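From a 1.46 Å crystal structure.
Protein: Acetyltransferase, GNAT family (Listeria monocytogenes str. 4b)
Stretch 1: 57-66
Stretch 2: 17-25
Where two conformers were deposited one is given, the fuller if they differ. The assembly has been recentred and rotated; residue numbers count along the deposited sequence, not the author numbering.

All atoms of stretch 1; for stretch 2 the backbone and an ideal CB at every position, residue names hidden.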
# COMPACT_ATOMS: atom_id res chain seq x y z
N ASN A 57 -7.07 -10.08 10.12
CA ASN A 57 -6.32 -11.11 9.42
C ASN A 57 -4.83 -10.79 9.38
O ASN A 57 -4.11 -11.32 8.50
CB ASN A 57 -6.84 -11.19 7.98
CG ASN A 57 -8.33 -11.43 7.94
OD1 ASN A 57 -8.77 -12.55 8.28
ND2 ASN A 57 -9.10 -10.39 7.61
N ILE A 58 -4.37 -9.99 10.33
CA ILE A 58 -2.97 -9.58 10.30
C ILE A 58 -1.99 -10.76 10.35
O ILE A 58 -0.93 -10.72 9.70
CB ILE A 58 -2.69 -8.56 11.41
CG1 ILE A 58 -1.32 -7.91 11.22
CG2 ILE A 58 -2.96 -9.17 12.76
CD1 ILE A 58 -1.10 -7.23 9.84
N GLU A 59 -2.34 -11.84 11.05
CA GLU A 59 -1.40 -12.98 11.15
C GLU A 59 -1.21 -13.60 9.78
O GLU A 59 -0.08 -14.00 9.42
CB GLU A 59 -1.84 -13.98 12.20
CG GLU A 59 -1.80 -13.35 13.60
CD GLU A 59 -2.10 -14.30 14.74
OE1 GLU A 59 -1.56 -15.43 14.74
OE2 GLU A 59 -2.84 -13.88 15.68
N GLN A 60 -2.27 -13.70 8.99
CA GLN A 60 -2.13 -14.30 7.68
C GLN A 60 -1.46 -13.33 6.71
O GLN A 60 -0.69 -13.74 5.83
CB GLN A 60 -3.50 -14.76 7.15
CG GLN A 60 -3.42 -15.52 5.86
CD GLN A 60 -2.89 -16.94 6.03
OE1 GLN A 60 -2.65 -17.41 7.15
NE2 GLN A 60 -2.69 -17.63 4.91
N ARG A 61 -1.70 -12.04 6.88
CA ARG A 61 -0.89 -11.05 6.10
C ARG A 61 0.63 -11.24 6.35
O ARG A 61 1.43 -11.31 5.42
CB ARG A 61 -1.24 -9.62 6.41
CG ARG A 61 -2.65 -9.25 6.11
CD ARG A 61 -2.91 -8.94 4.62
NE ARG A 61 -3.11 -10.13 3.87
CZ ARG A 61 -4.17 -10.93 3.93
NH1 ARG A 61 -5.21 -10.63 4.72
NH2 ARG A 61 -4.20 -12.02 3.18
N ILE A 62 1.00 -11.39 7.61
CA ILE A 62 2.40 -11.65 7.98
C ILE A 62 2.91 -12.98 7.42
O ILE A 62 3.98 -13.05 6.76
CB ILE A 62 2.58 -11.52 9.52
CG1 ILE A 62 2.42 -10.11 9.99
CG2 ILE A 62 3.95 -12.08 9.96
CD1 ILE A 62 2.28 -10.01 11.49
N GLU A 63 2.13 -14.05 7.56
CA GLU A 63 2.52 -15.33 7.06
C GLU A 63 2.77 -15.35 5.57
O GLU A 63 3.69 -16.03 5.09
CB GLU A 63 1.45 -16.32 7.35
CG GLU A 63 1.82 -17.71 6.96
CD GLU A 63 1.42 -18.66 8.00
OE1 GLU A 63 2.10 -18.69 9.05
OE2 GLU A 63 0.40 -19.35 7.79
N LEU A 64 1.95 -14.63 4.84
CA LEU A 64 2.04 -14.63 3.40
C LEU A 64 3.03 -13.61 2.84
O LEU A 64 3.23 -13.52 1.60
CB LEU A 64 0.67 -14.30 2.83
CG LEU A 64 -0.43 -15.34 3.07
CD1 LEU A 64 -1.80 -14.80 2.65
CD2 LEU A 64 -0.07 -16.66 2.36
N GLY A 65 3.72 -12.89 3.72
CA GLY A 65 4.72 -11.93 3.27
C GLY A 65 4.11 -10.71 2.59
O GLY A 65 4.72 -10.13 1.67
N GLU A 66 2.96 -10.30 3.10
CA GLU A 66 2.20 -9.21 2.52
C GLU A 66 2.31 -7.91 3.30
O GLU A 66 1.56 -6.96 3.00
CB GLU A 66 0.73 -9.66 2.37
CG GLU A 66 0.59 -10.64 1.22
CD GLU A 66 -0.80 -11.23 0.98
OE1 GLU A 66 -1.64 -11.23 1.90
OE2 GLU A 66 -1.10 -11.68 -0.15
N UNK A 17 12.04 -4.41 5.52
CA UNK A 17 11.98 -5.84 5.76
C UNK A 17 10.53 -6.28 5.77
O UNK A 17 9.60 -5.48 6.05
CB UNK A 17 12.67 -6.21 7.07
N UNK A 18 10.27 -7.54 5.49
CA UNK A 18 8.93 -8.07 5.64
C UNK A 18 8.64 -8.29 7.13
O UNK A 18 9.55 -8.69 7.89
CB UNK A 18 8.77 -9.37 4.85
N UNK A 19 7.43 -8.02 7.59
CA UNK A 19 7.01 -8.24 8.99
C UNK A 19 7.17 -9.69 9.39
O UNK A 19 6.96 -10.61 8.58
CB UNK A 19 5.56 -7.81 9.19
N UNK A 20 7.47 -9.87 10.65
CA UNK A 20 7.47 -11.18 11.31
C UNK A 20 6.41 -11.25 12.39
O UNK A 20 5.83 -10.23 12.78
CB UNK A 20 8.84 -11.48 11.91
N UNK A 21 6.11 -12.47 12.86
CA UNK A 21 5.11 -12.55 13.89
C UNK A 21 5.29 -11.62 15.09
O UNK A 21 4.29 -11.10 15.63
CB UNK A 21 5.06 -13.99 14.39
N UNK A 22 6.52 -11.36 15.56
CA UNK A 22 6.74 -10.49 16.69
C UNK A 22 6.43 -9.03 16.42
O UNK A 22 6.39 -8.24 17.32
CB UNK A 22 8.19 -10.62 17.15
N UNK A 23 6.20 -8.67 15.16
CA UNK A 23 5.79 -7.30 14.79
C UNK A 23 4.33 -7.03 14.92
O UNK A 23 3.90 -5.87 14.71
CB UNK A 23 6.20 -7.00 13.35
N UNK A 24 3.53 -8.07 15.18
CA UNK A 24 2.07 -7.94 15.15
C UNK A 24 1.53 -6.83 16.01
O UNK A 24 0.72 -6.03 15.56
CB UNK A 24 1.42 -9.26 15.59
N UNK A 25 1.97 -6.78 17.23
CA UNK A 25 1.33 -5.85 18.20
C UNK A 25 1.63 -4.42 17.79
O UNK A 25 0.75 -3.54 17.84
CB UNK A 25 1.82 -6.10 19.63

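Stretch 1 is a helix, 58-63, that ends in a Schellman turn with Gly65 at positive phi. Towards stretch 2 it offers Ile58, Ile62, the carboxylate of Glu59 and the backbone at Gly65.

Position 17 has extended backbone angles. Its ideal CB has nothing of stretch 1 within 5.5 Å, so stretch 1 sets no preference. The residue is Arg17, and its partner lies within its own stretch, at position 23.

Position 18 is also extended, and its CB points toward stretch 1, 5.0 Å from Gly65 CA. Glycine leaves open room there, so a long apolar or aromatic side chain would suit, and others could be accommodated. The residue is Phe18. Its chi1 is m, and the ring reaches the Gly65 backbone, with CE1 3.4 Å from Gly65 O. The oxygen sits obliquely to the ring.

Position 19 points its CB toward stretch 1, and that CB is already 4.0 Å from Ile62 CG1. A small apolar residue fits this close approach. The residue is Ala19, whose methyl packs on Ile62. Its carbonyl O lies 3.6 Å from Ile62 CG2. A water O lies 2.7 Å from Ala19 O and 2.7 Å from Ile62 O, within hydrogen-bonding distance of both, and bridges the two backbones where no direct hydrogen bond forms.

Position 20 points its CB away, 5.3 Å from Ile62 CG2. Many side chains would be compatible with stretch 1. The residue is Ala20. Contact is made by its backbone, with Ala20 C 3.6 Å from Ile62 CG2.

Position 21 has phi -50 and psi -37, and its CB points sideways, 5.0 Å from Ile62 CG2. The phi suits proline, but other residues can adopt it, and an apolar group would match the isoleucine methyl. The residue is Pro21. Its N is 3.6 Å and its CD 4.0 Å from Ile62 CG2, so the ring adds to the apolar patch.

Position 22 points away into space that stretch 1 does not occupy. Stretch 1 allows almost anything. The residue is Thr22, with chi1 p.

Position 23 points sideways, with its CB 5.3 Å from Ile62 CD1. The backbone N of position 20 is nearby, so a short acceptor such as Asp or Asn would suit. The residue is Asp23. OD2 accepts from Ala20 N at 2.8 Å and from Arg17 NH1 at 2.8 Å, the latter in a salt bridge. OD1 accepts from Arg17 NH2 at 2.9 Å.

Position 24 has helical angles. Its CB points sideways, 4.3 Å from Ile62 CD1 and 5.2 Å from Ile58 CG2, with the Glu59 carboxylate beyond. A long side chain with an apolar stem and a positive end, Lys or Arg, would suit. The residue is Arg24. Its CD lies 3.8 Å from both Ile58 CG2 and Glu59 CG. NE is 3.9 Å from Glu59 OE2, a long salt bridge of charges alone, as no N-H points at the oxygen.

Position 25 is helical and out of reach, so stretch 1 gives no guidance. The residue is Leu25.

Stretch 2 17-25: RFAAPTDRL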
# COMPACT_ATOMS: atom_id res chain seq x y z
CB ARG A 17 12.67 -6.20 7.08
CG ARG A 17 11.93 -5.71 8.29
CD ARG A 17 12.70 -5.88 9.59
NE ARG A 17 12.05 -5.25 10.74
CZ ARG A 17 11.16 -5.85 11.49
NH1 ARG A 17 10.77 -7.09 11.25
NH2 ARG A 17 10.64 -5.20 12.53
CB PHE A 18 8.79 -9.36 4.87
CG PHE A 18 8.74 -9.12 3.41
CD1 PHE A 18 7.58 -8.67 2.83
CD2 PHE A 18 9.90 -9.22 2.64
CE1 PHE A 18 7.55 -8.34 1.45
CE2 PHE A 18 9.86 -8.95 1.25
CZ PHE A 18 8.67 -8.50 0.69
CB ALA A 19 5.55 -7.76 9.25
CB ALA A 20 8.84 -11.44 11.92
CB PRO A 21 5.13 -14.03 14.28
CG PRO A 21 5.46 -14.71 12.99
CD PRO A 21 6.53 -13.82 12.41
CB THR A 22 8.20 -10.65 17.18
OG1 THR A 22 9.07 -10.54 16.06
CG2 THR A 22 8.40 -11.98 17.94
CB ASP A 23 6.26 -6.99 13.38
CG ASP A 23 7.77 -7.04 13.23
OD1 ASP A 23 8.49 -6.39 14.01
OD2 ASP A 23 8.26 -7.71 12.31
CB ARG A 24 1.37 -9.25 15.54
CG ARG A 24 -0.16 -9.08 15.52
CD ARG A 24 -0.90 -10.39 15.72
NE ARG A 24 -0.36 -11.05 16.88
CZ ARG A 24 -0.69 -10.75 18.14
NH1 ARG A 24 -1.59 -9.82 18.43
NH2 ARG A 24 -0.07 -11.39 19.13
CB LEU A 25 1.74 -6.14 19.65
CG LEU A 25 0.96 -7.31 20.26
CD1 LEU A 25 1.41 -7.51 21.71
CD2 LEU A 25 -0.55 -7.11 20.20
O HOH W 1 6.39 -11.94 6.32
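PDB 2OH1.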